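Local coordinates for BF1531-like N-terminal domain-containing protein (Bacteroides fragilis, PDB 3SLR), which is of unknown function, but this N-terminal part of a longer protein binds magnesium in a phosphatase domain and may hydrolyse ester bonds, at residues Met159-Ser162 with Gln163-Asn167. Numbering follows the deposited sequence.
Sequences MNIS and QAYPN
With chi1 at -69°, CG2 of Ile161 stands opposite its backbone N, which brings this methyl against CD2 of the Tyr165 ring one turn further on. This is the C-terminal end of helix 147-164, which leads into strand 168-171, the outermost strand within this chain of the five-stranded parallel sheet in the FkbH-like N-terminal domain. Methyl CG2 of Ile161 packs 3.6 Å from CD2 of Tyr165, the two side chains crossing at a slant. The ring turns its edge to the backbone, with Ile161 O lying in the ring plane 3.4 Å from CD2 of Tyr165. Isoleucine suits a buried position facing Leu109 and Val112 of helix 104-118; tyrosine adds a long ring whose OH reaches the same helix and hydrogen-bonds to Glu117 and Arg113.

The backbone shows the helix coming undone. Gln163 N makes weak bonds to the carbonyls of both Met159 and Asn160, mixing alpha-helical and 3-10 spacing. Ile161 O then takes two donors: Tyr165 N lies 3.0 Å away and almost straight beyond the C=O bond (167°), whereas Ala164 N, also at 3.0 Å, sits above the carbonyl plane. Small Ala164 puts just a methyl beside the turn, its CB 3.6 Å from Ile161 O.

Ser162 suits a place near the helix end because its short hydroxyl can fold back on the backbone. With chi1 at 75°, OG lies between its own N and carbonyl carbon and bonds to Met159 O at 2.7 Å, giving that oxygen a second donor besides Gln163 N. The extended side chain of Gln163 runs past the same carbonyl, its CG 3.5 Å from Met159 O.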
loop_
_atom_site.group_PDB
_atom_site.type_symbol
_atom_site.label_atom_id
_atom_site.label_comp_id
_atom_site.label_asym_id
_atom_site.label_seq_id
_atom_site.Cartn_x
_atom_site.Cartn_y
_atom_site.Cartn_z
HETATM N N MSE A 159 -1.715 -6.798 -14.978
HETATM C CA MSE A 159 -2.595 -7.310 -13.931
HETATM C C MSE A 159 -3.059 -8.734 -14.242
HETATM O O MSE A 159 -3.149 -9.585 -13.345
HETATM C CB MSE A 159 -3.770 -6.363 -13.710
HETATM C CG MSE A 159 -3.302 -5.011 -13.222
HETATM SE SE MSE A 159 -4.788 -3.921 -12.547
HETATM C CE MSE A 159 -3.776 -2.260 -12.227
ATOM N N ASN A 160 -3.340 -8.997 -15.513
ATOM C CA ASN A 160 -3.689 -10.344 -15.940
ATOM C C ASN A 160 -2.535 -11.325 -15.730
ATOM O O ASN A 160 -2.755 -12.465 -15.326
ATOM C CB ASN A 160 -4.189 -10.351 -17.387
ATOM C CG ASN A 160 -5.497 -9.586 -17.550
ATOM O OD1 ASN A 160 -6.289 -9.491 -16.611
ATOM N ND2 ASN A 160 -5.724 -9.031 -18.742
ATOM N N ILE A 161 -1.302 -10.881 -15.967
ATOM C CA ILE A 161 -0.152 -11.727 -15.655
ATOM C C ILE A 161 -0.113 -12.071 -14.162
ATOM O O ILE A 161 0.135 -13.222 -13.793
ATOM C CB ILE A 161 1.182 -11.096 -16.104
ATOM C CG1 ILE A 161 1.263 -11.065 -17.631
ATOM C CG2 ILE A 161 2.379 -11.876 -15.539
ATOM C CD1 ILE A 161 2.477 -10.321 -18.141
ATOM N N SER A 162 -0.392 -11.094 -13.299
ATOM C CA SER A 162 -0.382 -11.371 -11.857
ATOM C C SER A 162 -1.444 -12.384 -11.457
ATOM O O SER A 162 -1.289 -13.089 -10.460
ATOM C CB SER A 162 -0.510 -10.088 -11.017
ATOM O OG SER A 162 -1.838 -9.587 -11.025
ATOM N N GLN A 163 -2.518 -12.469 -12.238
ATOM C CA GLN A 163 -3.597 -13.415 -11.928
ATOM C C GLN A 163 -3.289 -14.825 -12.442
ATOM O O GLN A 163 -3.915 -15.801 -12.023
ATOM C CB GLN A 163 -4.931 -12.906 -12.485
ATOM C CG GLN A 163 -5.426 -11.664 -11.764
ATOM C CD GLN A 163 -6.649 -11.042 -12.395
ATOM O OE1 GLN A 163 -7.380 -11.685 -13.155
ATOM N NE2 GLN A 163 -6.884 -9.771 -12.084
ATOM N N ALA A 164 -2.311 -14.925 -13.334
ATOM C CA ALA A 164 -1.943 -16.190 -13.951
ATOM C C ALA A 164 -0.750 -16.828 -13.239
ATOM O O ALA A 164 -0.597 -18.056 -13.245
ATOM C CB ALA A 164 -1.614 -15.977 -15.427
ATOM N N TYR A 165 0.096 -15.995 -12.634
ATOM C CA TYR A 165 1.323 -16.477 -11.994
ATOM C C TYR A 165 1.340 -16.123 -10.514
ATOM O O TYR A 165 1.562 -14.964 -10.150
ATOM C CB TYR A 165 2.563 -15.868 -12.655
ATOM C CG TYR A 165 2.789 -16.234 -14.111
ATOM C CD1 TYR A 165 3.564 -17.331 -14.459
ATOM C CD2 TYR A 165 2.259 -15.458 -15.135
ATOM C CE1 TYR A 165 3.789 -17.659 -15.788
ATOM C CE2 TYR A 165 2.478 -15.775 -16.461
ATOM C CZ TYR A 165 3.243 -16.876 -16.786
ATOM O OH TYR A 165 3.469 -17.189 -18.112
ATOM N N PRO A 166 1.112 -17.120 -9.651
ATOM C CA PRO A 166 1.037 -16.901 -8.203
ATOM C C PRO A 166 2.312 -16.304 -7.629
ATOM O O PRO A 166 2.283 -15.701 -6.552
ATOM C CB PRO A 166 0.829 -18.317 -7.649
ATOM C CG PRO A 166 0.175 -19.060 -8.772
ATOM C CD PRO A 166 0.838 -18.521 -10.012
ATOM N N ASN A 167 3.401 -16.473 -8.376
ATOM C CA ASN A 167 4.729 -16.046 -7.978
ATOM C C ASN A 167 4.996 -14.573 -8.282
ATOM O O ASN A 167 5.944 -13.984 -7.758
ATOM C CB ASN A 167 5.774 -16.941 -8.664
ATOM C CG ASN A 167 5.438 -17.233 -10.133
ATOM O OD1 ASN A 167 4.419 -17.874 -10.450
ATOM N ND2 ASN A 167 6.310 -16.782 -11.034
#